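Local structure of vacuolar protein sorting 29 (Cryptosporidium parvum, 2A22) at residues V28-D33 / Y58-G63; L118-Q123 / T147-K152; C142-T147 / L162-G167; H151-F156 / S183-A188. The protein probably acts in vacuolar and endosomal protein transport as the VPS29 subunit of a retromer-type complex, using a calcineurin-like phosphoesterase fold. All coordinates share one frame; numbering follows the deposited sequence.

Overall arrangement
Contacts 1 and 3 are parallel strand pairs, one in each sheet of an alpha-beta-beta-alpha sandwich. Contact 4 packs the two sheets against each other, and contact 2 joins the loops at the strand ends, where Asp87, His120 and His149 outline a possible metal site with no metal in it. Contacts 1 and 2 lie about 11 Å apart between centres and meet there: Thr62 O is 2.8 Å from His120 ND1, and Asp33 OD2 is 2.8 Å from His149 N. Contact 3 shares Thr147 with contact 2. Its centre is about 8 Å from that of contact 4, to which it is tied by Pro166 O and Ser183 OG, 2.7 Å apart.

Contact 1 of 4, residues V28-D33 / Y58-G63; sequences VLLIGD and YVLCTG
Tyr58 begins the parallel pairing with Val28: its carbonyl O accepts from Leu29 N at 2.8 Å, and its CB lies 3.7 Å from Val28 CG1, while the ring leads away from the neighbouring strand. On the other face of the sheet Val59 and Leu29 project together, and Val59 CG1 meets Ile31 CG2. Leu60 N returns a bond to Leu29 O, coming in almost in line with the C=O. Leu60, with CG anti to the carbonyl carbon (chi1 -49°), brings CG within 3.7 Å of Val28 CG1, and its CD1 lies beside Leu30 CD2. The bond from Ile31 N to Leu60 O is weak at 3.3 Å. Cys61 rests CB and SG near Ile31 O, the carbonyl that receives Thr62 N at 2.9 Å. Thr62 OG1 comes within 3.1 Å of Gly32 CA, where the glycine has no side chain to obstruct it. A water sits between Thr62 OG1 and Asp33 OD2, 2.6 Å from the carboxylate oxygen. Beyond the paired residues Gly63 O accepts Asp33 N at 2.8 Å, and Asp33 OD2 accepts from His149 N. The pair belongs to the beta-alpha-beta unit of strand 26-31, helix 48-52 and strand 58-61. Helix 68-77 covers the Leu29, Val59 and Cys61 face, strand 106-111 of the second sheet meets Val28, Tyr58 and Leu60, and strand 183-190 flanks 26-31.

Contact 2 of 4, residues L118-Q123 / T147-K152; sequences LMHGNQ and TGHTHK
His120 and His149 meet at the possible metal site of the phosphoesterase fold, where the loop after strand 114-119 faces the Gly-His-Thr-His sequence of residues 148-151. His120 NE2 and His149 ND1 are hydrogen-bonded at 2.9 Å, and either nitrogen could be the donor. Both rings have CG anti to the backbone N (chi1 -178° for His120, -175° for His149), which brings these nitrogens together. NE2 approaches the edge of the His149 ring near its plane; the rings are nearly perpendicular, neither covering the other. On the backbone, Gly148 N donates to His120 O at 2.8 Å; the bond is bent (141° at the hydrogen), with the donor well above the carbonyl plane. Asn122 lays its CB over one face of the His149 ring, 3.6 Å from the centroid and almost on the ring normal, a CH-pi contact. At the strand end Met119 CG runs beside Thr147 CG2 at 3.6 Å, and Met119 O touches Thr147 CA. Gly121 N donates to Gln123 OE1 at 2.8 Å. His120 ND1 is engaged by Thr62 O and His149 N by Asp33 OD2, while Asp87 OD1 is weakly bonded to His120 NE2 and His149 ND1. Loop histidines with aspartates close by are consistent with the metal centre of calcineurin-like phosphoesterases, though no metal is bound here.

Contact 3 of 4, residues C142-T147 / L162-G167; sequences CDILVT and LFLNPG
Strands 144-147 and 162-165 run parallel, their axes 4.8 Å apart at closest approach and 18° off exact alignment, and pair Ile144 with Leu162, Leu145 with Phe163 and Val146 with Leu164. Four backbone bonds zip them together: Leu162 N to Asp143 O, Leu145 N to Leu162 O, Leu164 N to Leu145 O and Thr147 N to Leu164 O. On the face of Ile144, Val146, Leu162 and Leu164 the side-chain to side-chain contacts are aliphatic. Ile144 CG2, anti to its own N, reaches Leu164 CD1 at 3.7 Å and also rests on Leu162 O, while Ile144 CG1 lies alongside Leu162 CB at 4.0 Å. On the reverse face Leu145 CD2 comes to the edge of the Phe163 ring, 4.0 Å from CD1, and the two side chains cross at a slant. Beyond the last bridge a water donates to both Thr147 OG1 (2.8 Å) and Leu164 O (3.0 Å), tying the hydroxyl to the neighbouring strand. Thr147 O meets Asn165 CA at 3.1 Å and Pro166 CD at 3.4 Å. Asn165 OD1 accepts from Gly167 N, an Asx turn just beyond the paired residues; this side chain lies near the possible metal site without touching it. Helix 130-140 packs on the Leu145 and Phe163 side, and strand 183-190 of the other sheet meets Ile144, Leu162 and Leu164. Strand 154-158, between the two in sequence, forms an antiparallel hairpin with 161-165. A mixed sheet covered by a helix on one side and a second sheet on the other is characteristic of the alpha-beta-beta-alpha sandwich of calcineurin-like phosphoesterases.

Contact 4 of 4, residues H151-F156 / S183-A188; sequences HKLRVF and SFMLMA
Met185 reaches out from strand 183-190 and sets its terminal methyl among Leu153, Arg154 and Val155. Its chi1 of -64° puts CG anti to the carbonyl carbon, and beyond CG the chain is fully extended, so CE carries the contact at the end of a long straight arm. CE lies 3.5 Å from Arg154 O, 3.8 Å from Leu153 CD1 and 3.8 Å from Val155 CG2. Leu153 comes the other way: with CG anti to its backbone N (chi1 -169°), it runs antiparallel past the methionine, whereas Val155 meets it at a slant. Both methyls of Leu153 rest against the Ser183 side chain, CD1 at 3.6 Å from OG and CD2 at 3.7 Å from CB. The serine hydroxyl is hydrogen-bonded to Pro166 O, so it can lie against a leucine methyl with its polarity already met. Arg154 turns away from strand 183-190. Its guanidinium bonds to Asp128 O through NH2 and has Phe156 CE2 over one face, leaving its carbonyl, not its charge, for Met185. Around the pair, Leu153 also touches Val198 and Val155 touches Leu196, both on strand 193-202, while Met185 packs on Leu30 of strand 26-31. Joined by methyl groups in van der Waals contact and by no polar bond of their own, the two segments rest on close packing, with the exclusion of water probably contributing on the buried Met185 side, as expected where two sheets pack face to face rather than edge to edge.

Contact 1 of 4, residues V28-D33 / Y58-G63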
loop_
_atom_site.group_PDB
_atom_site.type_symbol
_atom_site.label_atom_id
_atom_site.label_comp_id
_atom_site.label_asym_id
_atom_site.label_seq_id
_atom_site.Cartn_x
_atom_site.Cartn_y
_atom_site.Cartn_z
ATOM N N VAL A 28 6.811 0.267 -7.971
ATOM C CA VAL A 28 5.627 -0.231 -7.291
ATOM C C VAL A 28 5.022 0.836 -6.394
ATOM O O VAL A 28 5.706 1.341 -5.485
ATOM C CB VAL A 28 5.941 -1.480 -6.404
ATOM C CG1 VAL A 28 4.628 -2.136 -5.989
ATOM C CG2 VAL A 28 6.820 -2.473 -7.155
ATOM N N LEU A 29 3.750 1.163 -6.653
ATOM C CA LEU A 29 3.009 2.094 -5.820
ATOM C C LEU A 29 2.366 1.331 -4.653
ATOM O O LEU A 29 1.643 0.364 -4.859
ATOM C CB LEU A 29 1.961 2.866 -6.651
ATOM C CG LEU A 29 0.898 3.651 -5.850
ATOM C CD1 LEU A 29 1.550 4.803 -5.051
ATOM C CD2 LEU A 29 -0.219 4.191 -6.782
ATOM N N LEU A 30 2.666 1.762 -3.433
ATOM C CA LEU A 30 2.076 1.191 -2.205
ATOM C C LEU A 30 1.171 2.250 -1.607
ATOM O O LEU A 30 1.619 3.374 -1.312
ATOM C CB LEU A 30 3.170 0.784 -1.210
ATOM C CG LEU A 30 4.378 0.025 -1.809
ATOM C CD1 LEU A 30 5.430 -0.289 -0.746
ATOM C CD2 LEU A 30 3.883 -1.270 -2.451
ATOM N N ILE A 31 -0.111 1.907 -1.457
ATOM C CA ILE A 31 -1.140 2.911 -1.182
ATOM C C ILE A 31 -2.344 2.223 -0.518
ATOM O O ILE A 31 -2.579 1.024 -0.733
ATOM C CB ILE A 31 -1.480 3.687 -2.508
ATOM C CG1 ILE A 31 -2.166 5.013 -2.217
ATOM C CG2 ILE A 31 -2.192 2.760 -3.577
ATOM C CD1 ILE A 31 -2.363 5.901 -3.446
ATOM N N GLY A 32 -3.053 2.929 0.356
ATOM C CA GLY A 32 -4.308 2.400 0.875
ATOM C C GLY A 32 -4.977 3.310 1.907
ATOM O O GLY A 32 -4.566 4.462 2.109
ATOM N N ASP A 33 -6.044 2.795 2.523
ATOM C CA ASP A 33 -6.731 3.486 3.624
ATOM C C ASP A 33 -7.147 4.877 3.183
ATOM O O ASP A 33 -6.915 5.864 3.913
ATOM C CB ASP A 33 -5.820 3.521 4.856
ATOM C CG ASP A 33 -5.691 2.144 5.501
ATOM O OD1 ASP A 33 -6.748 1.540 5.793
ATOM O OD2 ASP A 33 -4.560 1.658 5.692
ATOM N N TYR A 58 3.273 -1.438 -11.161
ATOM C CA TYR A 58 2.581 -2.240 -10.135
ATOM C C TYR A 58 1.965 -1.334 -9.078
ATOM O O TYR A 58 2.550 -0.336 -8.700
ATOM C CB TYR A 58 3.529 -3.191 -9.415
ATOM C CG TYR A 58 3.942 -4.416 -10.192
ATOM C CD1 TYR A 58 5.045 -4.370 -11.059
ATOM C CD2 TYR A 58 3.248 -5.631 -10.040
ATOM C CE1 TYR A 58 5.461 -5.504 -11.784
ATOM C CE2 TYR A 58 3.644 -6.773 -10.763
ATOM C CZ TYR A 58 4.756 -6.694 -11.630
ATOM O OH TYR A 58 5.160 -7.801 -12.345
ATOM N N VAL A 59 0.772 -1.701 -8.622
ATOM C CA VAL A 59 0.099 -1.032 -7.537
ATOM C C VAL A 59 -0.254 -2.127 -6.566
ATOM O O VAL A 59 -0.871 -3.092 -6.960
ATOM C CB VAL A 59 -1.220 -0.336 -7.987
ATOM C CG1 VAL A 59 -1.972 0.287 -6.770
ATOM C CG2 VAL A 59 -0.955 0.722 -9.032
ATOM N N LEU A 60 0.182 -1.986 -5.308
ATOM C CA LEU A 60 -0.244 -2.873 -4.224
ATOM C C LEU A 60 -1.033 -2.076 -3.198
ATOM O O LEU A 60 -0.500 -1.246 -2.462
ATOM C CB LEU A 60 0.938 -3.593 -3.580
ATOM C CG LEU A 60 1.912 -4.273 -4.555
ATOM C CD1 LEU A 60 3.118 -4.820 -3.774
ATOM C CD2 LEU A 60 1.217 -5.349 -5.360
ATOM N N CYS A 61 -2.326 -2.312 -3.179
ATOM C CA CYS A 61 -3.224 -1.484 -2.387
ATOM C C CYS A 61 -3.677 -2.224 -1.150
ATOM O O CYS A 61 -4.202 -3.333 -1.250
ATOM C CB CYS A 61 -4.428 -1.060 -3.224
ATOM S SG CYS A 61 -5.641 -0.130 -2.255
ATOM N N THR A 62 -3.484 -1.594 0.015
ATOM C CA THR A 62 -3.713 -2.241 1.314
ATOM C C THR A 62 -5.200 -2.329 1.734
ATOM O O THR A 62 -5.511 -2.875 2.795
ATOM C CB THR A 62 -2.905 -1.549 2.407
ATOM O OG1 THR A 62 -3.174 -0.124 2.372
ATOM C CG2 THR A 62 -1.380 -1.839 2.182
ATOM N N GLY A 63 -6.091 -1.813 0.898
ATOM C CA GLY A 63 -7.513 -1.872 1.174
ATOM C C GLY A 63 -8.073 -0.583 1.751
ATOM O O GLY A 63 -7.394 0.459 1.775
HETATM O O HOH W 1 -2.544 1.639 4.058
#

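Contact 2 of 4, residues L118-Q123 / T147-K152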
loop_
_atom_site.group_PDB
_atom_site.type_symbol
_atom_site.label_atom_id
_atom_site.label_comp_id
_atom_site.label_asym_id
_atom_site.label_seq_id
_atom_site.Cartn_x
_atom_site.Cartn_y
_atom_site.Cartn_z
ATOM N N LEU A 118 0.856 -8.828 0.716
ATOM C CA LEU A 118 -0.063 -7.684 0.809
ATOM C C LEU A 118 -1.334 -8.090 1.575
ATOM O O LEU A 118 -1.991 -9.073 1.212
ATOM C CB LEU A 118 -0.466 -7.217 -0.585
ATOM C CG LEU A 118 -1.514 -6.092 -0.644
ATOM C CD1 LEU A 118 -0.877 -4.783 -0.173
ATOM C CD2 LEU A 118 -2.022 -5.989 -2.091
ATOM N N MET A 119 -1.646 -7.369 2.652
ATOM C CA MET A 119 -2.846 -7.643 3.416
ATOM C C MET A 119 -3.263 -6.387 4.178
ATOM O O MET A 119 -2.434 -5.552 4.448
ATOM C CB MET A 119 -2.638 -8.840 4.358
ATOM C CG MET A 119 -1.513 -8.675 5.379
ATOM S SD MET A 119 -1.481 -9.994 6.648
ATOM C CE MET A 119 -3.121 -10.684 6.410
ATOM N N HIS A 120 -4.544 -6.253 4.516
ATOM C CA HIS A 120 -5.004 -5.038 5.160
ATOM C C HIS A 120 -4.339 -4.753 6.524
ATOM O O HIS A 120 -3.995 -3.604 6.818
ATOM C CB HIS A 120 -6.544 -4.959 5.241
ATOM C CG HIS A 120 -7.025 -3.687 5.861
ATOM N ND1 HIS A 120 -6.828 -2.456 5.266
ATOM C CD2 HIS A 120 -7.612 -3.443 7.056
ATOM C CE1 HIS A 120 -7.296 -1.509 6.064
ATOM N NE2 HIS A 120 -7.773 -2.081 7.158
ATOM N N GLY A 121 -4.153 -5.780 7.347
ATOM C CA GLY A 121 -3.445 -5.598 8.614
ATOM C C GLY A 121 -4.269 -5.709 9.883
ATOM O O GLY A 121 -3.723 -5.838 10.985
ATOM N N ASN A 122 -5.591 -5.670 9.742
ATOM C CA ASN A 122 -6.463 -5.784 10.888
ATOM C C ASN A 122 -6.432 -7.203 11.452
ATOM O O ASN A 122 -6.782 -7.417 12.616
ATOM C CB ASN A 122 -7.881 -5.332 10.541
ATOM C CG ASN A 122 -8.563 -6.240 9.529
ATOM O OD1 ASN A 122 -7.996 -6.619 8.504
ATOM N ND2 ASN A 122 -9.801 -6.577 9.815
ATOM N N GLN A 123 -5.982 -8.149 10.618
ATOM C CA GLN A 123 -5.730 -9.545 11.009
ATOM C C GLN A 123 -4.464 -9.698 11.826
ATOM O O GLN A 123 -4.189 -10.788 12.319
ATOM C CB GLN A 123 -5.556 -10.463 9.792
ATOM C CG GLN A 123 -6.542 -10.261 8.621
ATOM C CD GLN A 123 -6.067 -9.220 7.606
ATOM O OE1 GLN A 123 -5.296 -8.306 7.939
ATOM N NE2 GLN A 123 -6.548 -9.342 6.368
ATOM N N THR A 147 1.302 -3.896 4.679
ATOM C CA THR A 147 0.026 -3.883 5.396
ATOM C C THR A 147 -0.396 -2.429 5.665
ATOM O O THR A 147 0.430 -1.504 5.574
ATOM C CB THR A 147 0.133 -4.642 6.741
ATOM O OG1 THR A 147 1.029 -3.932 7.610
ATOM C CG2 THR A 147 0.669 -6.073 6.527
ATOM N N GLY A 148 -1.676 -2.225 5.984
ATOM C CA GLY A 148 -2.186 -0.890 6.308
ATOM C C GLY A 148 -2.927 -0.868 7.632
ATOM O O GLY A 148 -2.373 -1.212 8.693
ATOM N N HIS A 149 -4.183 -0.443 7.556
ATOM C CA HIS A 149 -5.132 -0.442 8.667
ATOM C C HIS A 149 -4.938 0.615 9.756
ATOM O O HIS A 149 -5.886 1.274 10.166
ATOM C CB HIS A 149 -5.309 -1.848 9.297
ATOM C CG HIS A 149 -6.360 -1.870 10.356
ATOM N ND1 HIS A 149 -7.702 -1.717 10.065
ATOM C CD2 HIS A 149 -6.269 -1.922 11.707
ATOM C CE1 HIS A 149 -8.397 -1.715 11.189
ATOM N NE2 HIS A 149 -7.552 -1.842 12.199
ATOM N N THR A 150 -3.711 0.788 10.221
ATOM C CA THR A 150 -3.455 1.619 11.406
ATOM C C THR A 150 -3.220 3.115 11.132
ATOM O O THR A 150 -3.163 3.919 12.074
ATOM C CB THR A 150 -2.263 1.069 12.137
ATOM O OG1 THR A 150 -1.128 1.100 11.256
ATOM C CG2 THR A 150 -2.540 -0.396 12.542
ATOM N N HIS A 151 -3.050 3.480 9.854
ATOM C CA HIS A 151 -2.661 4.860 9.443
ATOM C C HIS A 151 -1.282 5.302 9.934
ATOM O O HIS A 151 -0.977 6.494 9.939
ATOM C CB HIS A 151 -3.730 5.924 9.839
ATOM C CG HIS A 151 -5.068 5.727 9.175
ATOM N ND1 HIS A 151 -5.961 6.761 8.979
ATOM C CD2 HIS A 151 -5.653 4.620 8.657
ATOM C CE1 HIS A 151 -7.041 6.296 8.384
ATOM N NE2 HIS A 151 -6.881 5.000 8.176
ATOM N N LYS A 152 -0.443 4.347 10.314
ATOM C CA LYS A 152 0.890 4.644 10.727
ATOM C C LYS A 152 1.874 4.307 9.628
ATOM O O LYS A 152 2.201 3.130 9.401
ATOM C CB LYS A 152 1.280 3.886 11.996
ATOM C CG LYS A 152 2.566 4.480 12.620
ATOM C CD LYS A 152 3.099 3.684 13.795
ATOM C CE LYS A 152 4.029 4.603 14.640
ATOM N NZ LYS A 152 4.708 3.912 15.791
#

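Contact 3 of 4, residues C142-T147 / L162-G167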
loop_
_atom_site.group_PDB
_atom_site.type_symbol
_atom_site.label_atom_id
_atom_site.label_comp_id
_atom_site.label_asym_id
_atom_site.label_seq_id
_atom_site.Cartn_x
_atom_site.Cartn_y
_atom_site.Cartn_z
ATOM N N CYS A 142 7.051 -14.347 2.429
ATOM C CA CYS A 142 7.415 -13.241 1.544
ATOM C C CYS A 142 8.718 -12.560 1.989
ATOM O O CYS A 142 9.144 -12.718 3.131
ATOM C CB CYS A 142 6.239 -12.254 1.400
ATOM S SG CYS A 142 5.699 -11.554 2.947
ATOM N N ASP A 143 9.370 -11.854 1.065
ATOM C CA ASP A 143 10.546 -11.035 1.379
ATOM C C ASP A 143 10.169 -9.654 1.888
ATOM O O ASP A 143 10.902 -9.053 2.651
ATOM C CB ASP A 143 11.419 -10.870 0.137
ATOM C CG ASP A 143 11.797 -12.189 -0.460
ATOM O OD1 ASP A 143 12.393 -12.997 0.265
ATOM O OD2 ASP A 143 11.470 -12.437 -1.633
ATOM N N ILE A 144 9.033 -9.137 1.424
ATOM C CA ILE A 144 8.554 -7.812 1.817
ATOM C C ILE A 144 7.078 -7.953 2.147
ATOM O O ILE A 144 6.300 -8.555 1.382
ATOM C CB ILE A 144 8.749 -6.744 0.689
ATOM C CG1 ILE A 144 10.225 -6.651 0.246
ATOM C CG2 ILE A 144 8.194 -5.364 1.139
ATOM C CD1 ILE A 144 10.472 -5.823 -1.054
ATOM N N LEU A 145 6.693 -7.438 3.301
ATOM C CA LEU A 145 5.285 -7.455 3.687
ATOM C C LEU A 145 4.689 -6.042 3.733
ATOM O O LEU A 145 5.192 -5.157 4.447
ATOM C CB LEU A 145 5.106 -8.149 5.036
ATOM C CG LEU A 145 3.682 -8.207 5.595
ATOM C CD1 LEU A 145 2.752 -9.117 4.727
ATOM C CD2 LEU A 145 3.685 -8.702 7.045
ATOM N N VAL A 146 3.587 -5.860 2.999
ATOM C CA VAL A 146 2.881 -4.574 2.950
ATOM C C VAL A 146 1.489 -4.662 3.613
ATOM O O VAL A 146 0.604 -5.407 3.162
ATOM C CB VAL A 146 2.748 -4.093 1.490
ATOM C CG1 VAL A 146 2.172 -2.642 1.436
ATOM C CG2 VAL A 146 4.121 -4.180 0.775
ATOM N N THR A 147 1.302 -3.896 4.679
ATOM C CA THR A 147 0.026 -3.883 5.396
ATOM C C THR A 147 -0.396 -2.429 5.665
ATOM O O THR A 147 0.430 -1.504 5.574
ATOM C CB THR A 147 0.133 -4.642 6.741
ATOM O OG1 THR A 147 1.029 -3.932 7.610
ATOM C CG2 THR A 147 0.669 -6.073 6.527
ATOM N N LEU A 162 11.462 -6.976 4.931
ATOM C CA LEU A 162 11.091 -5.572 4.947
ATOM C C LEU A 162 9.588 -5.411 5.202
ATOM O O LEU A 162 8.776 -6.079 4.551
ATOM C CB LEU A 162 11.533 -4.916 3.644
ATOM C CG LEU A 162 11.419 -3.402 3.442
ATOM C CD1 LEU A 162 12.279 -2.609 4.453
ATOM C CD2 LEU A 162 11.800 -3.035 2.011
ATOM N N PHE A 163 9.237 -4.562 6.176
ATOM C CA PHE A 163 7.838 -4.326 6.603
ATOM C C PHE A 163 7.424 -2.886 6.343
ATOM O O PHE A 163 8.018 -1.952 6.900
ATOM C CB PHE A 163 7.665 -4.660 8.087
ATOM C CG PHE A 163 8.009 -6.082 8.415
ATOM C CD1 PHE A 163 7.022 -7.072 8.409
ATOM C CD2 PHE A 163 9.327 -6.449 8.663
ATOM C CE1 PHE A 163 7.345 -8.418 8.674
ATOM C CE2 PHE A 163 9.659 -7.786 8.929
ATOM C CZ PHE A 163 8.660 -8.769 8.930
ATOM N N LEU A 164 6.441 -2.707 5.460
ATOM C CA LEU A 164 6.035 -1.371 5.005
ATOM C C LEU A 164 4.554 -1.144 5.307
ATOM O O LEU A 164 3.739 -2.076 5.192
ATOM C CB LEU A 164 6.292 -1.238 3.500
ATOM C CG LEU A 164 7.710 -1.672 3.028
ATOM C CD1 LEU A 164 7.831 -1.694 1.543
ATOM C CD2 LEU A 164 8.762 -0.725 3.594
ATOM N N ASN A 165 4.218 0.080 5.696
ATOM C CA ASN A 165 2.822 0.503 5.838
ATOM C C ASN A 165 2.786 1.875 5.214
ATOM O O ASN A 165 3.444 2.770 5.716
ATOM C CB ASN A 165 2.393 0.556 7.321
ATOM C CG ASN A 165 0.926 0.958 7.528
ATOM O OD1 ASN A 165 0.343 1.715 6.740
ATOM N ND2 ASN A 165 0.332 0.467 8.635
ATOM N N PRO A 166 2.078 2.014 4.081
ATOM C CA PRO A 166 2.080 3.249 3.327
ATOM C C PRO A 166 1.237 4.347 3.971
ATOM O O PRO A 166 1.243 5.477 3.480
ATOM C CB PRO A 166 1.497 2.820 1.976
ATOM C CG PRO A 166 0.566 1.748 2.305
ATOM C CD PRO A 166 1.257 0.982 3.413
ATOM N N GLY A 167 0.571 4.029 5.094
ATOM C CA GLY A 167 -0.286 4.978 5.789
ATOM C C GLY A 167 -1.586 5.210 5.048
ATOM O O GLY A 167 -1.959 4.423 4.140
HETATM O O HOH W 2 3.860 -3.930 7.498
#

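Contact 4 of 4, residues H151-F156 / S183-A188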
loop_
_atom_site.group_PDB
_atom_site.type_symbol
_atom_site.label_atom_id
_atom_site.label_comp_id
_atom_site.label_asym_id
_atom_site.label_seq_id
_atom_site.Cartn_x
_atom_site.Cartn_y
_atom_site.Cartn_z
ATOM N N HIS A 151 -3.050 3.480 9.854
ATOM C CA HIS A 151 -2.661 4.860 9.443
ATOM C C HIS A 151 -1.282 5.302 9.934
ATOM O O HIS A 151 -0.977 6.494 9.939
ATOM C CB HIS A 151 -3.730 5.924 9.839
ATOM C CG HIS A 151 -5.068 5.727 9.175
ATOM N ND1 HIS A 151 -5.961 6.761 8.979
ATOM C CD2 HIS A 151 -5.653 4.620 8.657
ATOM C CE1 HIS A 151 -7.041 6.296 8.384
ATOM N NE2 HIS A 151 -6.881 5.000 8.176
ATOM N N LYS A 152 -0.443 4.347 10.314
ATOM C CA LYS A 152 0.890 4.644 10.727
ATOM C C LYS A 152 1.874 4.307 9.628
ATOM O O LYS A 152 2.201 3.130 9.401
ATOM C CB LYS A 152 1.280 3.886 11.996
ATOM C CG LYS A 152 2.566 4.480 12.620
ATOM C CD LYS A 152 3.099 3.684 13.795
ATOM C CE LYS A 152 4.029 4.603 14.640
ATOM N NZ LYS A 152 4.708 3.912 15.791
ATOM N N LEU A 153 2.364 5.363 8.988
ATOM C CA LEU A 153 3.416 5.281 7.994
ATOM C C LEU A 153 4.656 4.659 8.629
ATOM O O LEU A 153 5.117 5.106 9.689
ATOM C CB LEU A 153 3.722 6.684 7.484
ATOM C CG LEU A 153 4.602 6.973 6.267
ATOM C CD1 LEU A 153 4.138 6.228 5.009
ATOM C CD2 LEU A 153 4.625 8.497 6.065
ATOM N N ARG A 154 5.167 3.596 8.015
ATOM C CA ARG A 154 6.317 2.917 8.590
ATOM C C ARG A 154 7.121 2.074 7.605
ATOM O O ARG A 154 6.564 1.416 6.721
ATOM C CB ARG A 154 5.903 2.023 9.752
ATOM C CG ARG A 154 7.105 1.545 10.575
ATOM C CD ARG A 154 6.680 0.829 11.842
ATOM N NE ARG A 154 5.796 -0.309 11.590
ATOM C CZ ARG A 154 5.282 -1.087 12.542
ATOM N NH1 ARG A 154 5.556 -0.868 13.821
ATOM N NH2 ARG A 154 4.481 -2.085 12.217
ATOM N N VAL A 155 8.432 2.096 7.804
ATOM C CA VAL A 155 9.379 1.247 7.101
ATOM C C VAL A 155 10.266 0.633 8.166
ATOM O O VAL A 155 10.882 1.364 8.948
ATOM C CB VAL A 155 10.346 2.082 6.254
ATOM C CG1 VAL A 155 11.407 1.180 5.571
ATOM C CG2 VAL A 155 9.597 2.945 5.280
ATOM N N PHE A 156 10.359 -0.690 8.203
ATOM C CA PHE A 156 11.442 -1.264 8.974
ATOM C C PHE A 156 11.834 -2.628 8.465
ATOM O O PHE A 156 11.007 -3.351 7.874
ATOM C CB PHE A 156 11.123 -1.310 10.478
ATOM C CG PHE A 156 10.159 -2.378 10.862
ATOM C CD1 PHE A 156 10.617 -3.620 11.277
ATOM C CD2 PHE A 156 8.787 -2.132 10.840
ATOM C CE1 PHE A 156 9.730 -4.628 11.635
ATOM C CE2 PHE A 156 7.873 -3.126 11.221
ATOM C CZ PHE A 156 8.357 -4.391 11.608
ATOM N N SER A 183 -0.277 10.068 2.891
ATOM C CA SER A 183 1.024 9.477 2.512
ATOM C C SER A 183 0.837 8.295 1.573
ATOM O O SER A 183 -0.272 7.757 1.456
ATOM C CB SER A 183 1.816 9.022 3.748
ATOM O OG SER A 183 1.096 8.010 4.469
ATOM N N PHE A 184 1.933 7.913 0.907
ATOM C CA PHE A 184 2.025 6.707 0.098
ATOM C C PHE A 184 3.525 6.431 -0.108
ATOM O O PHE A 184 4.381 7.234 0.311
ATOM C CB PHE A 184 1.269 6.854 -1.242
ATOM C CG PHE A 184 1.888 7.872 -2.189
ATOM C CD1 PHE A 184 2.895 7.497 -3.095
ATOM C CD2 PHE A 184 1.461 9.197 -2.174
ATOM C CE1 PHE A 184 3.462 8.430 -3.974
ATOM C CE2 PHE A 184 2.023 10.142 -3.024
ATOM C CZ PHE A 184 3.024 9.753 -3.944
ATOM N N MET A 185 3.828 5.311 -0.762
ATOM C CA MET A 185 5.202 4.948 -1.086
ATOM C C MET A 185 5.347 4.574 -2.554
ATOM O O MET A 185 4.435 4.010 -3.171
ATOM C CB MET A 185 5.661 3.772 -0.235
ATOM C CG MET A 185 5.702 4.087 1.241
ATOM S SD MET A 185 5.990 2.589 2.146
ATOM C CE MET A 185 6.114 3.273 3.792
ATOM N N LEU A 186 6.500 4.896 -3.111
ATOM C CA LEU A 186 6.855 4.385 -4.423
ATOM C C LEU A 186 8.154 3.628 -4.236
ATOM O O LEU A 186 9.110 4.172 -3.696
ATOM C CB LEU A 186 6.948 5.511 -5.450
ATOM C CG LEU A 186 5.611 6.057 -5.987
ATOM C CD1 LEU A 186 5.786 7.426 -6.644
ATOM C CD2 LEU A 186 5.028 5.085 -7.003
ATOM N N MET A 187 8.157 2.348 -4.616
ATOM C CA MET A 187 9.276 1.441 -4.339
ATOM C C MET A 187 9.897 1.002 -5.666
ATOM O O MET A 187 9.235 0.310 -6.476
ATOM C CB MET A 187 8.767 0.206 -3.550
ATOM C CG MET A 187 9.860 -0.831 -3.179
ATOM S SD MET A 187 9.249 -2.157 -2.129
ATOM C CE MET A 187 9.921 -1.650 -0.591
ATOM N N ALA A 188 11.146 1.397 -5.908
ATOM C CA ALA A 188 11.837 0.978 -7.133
ATOM C C ALA A 188 12.585 -0.312 -6.830
ATOM O O ALA A 188 13.402 -0.367 -5.900
ATOM C CB ALA A 188 12.816 2.033 -7.620
#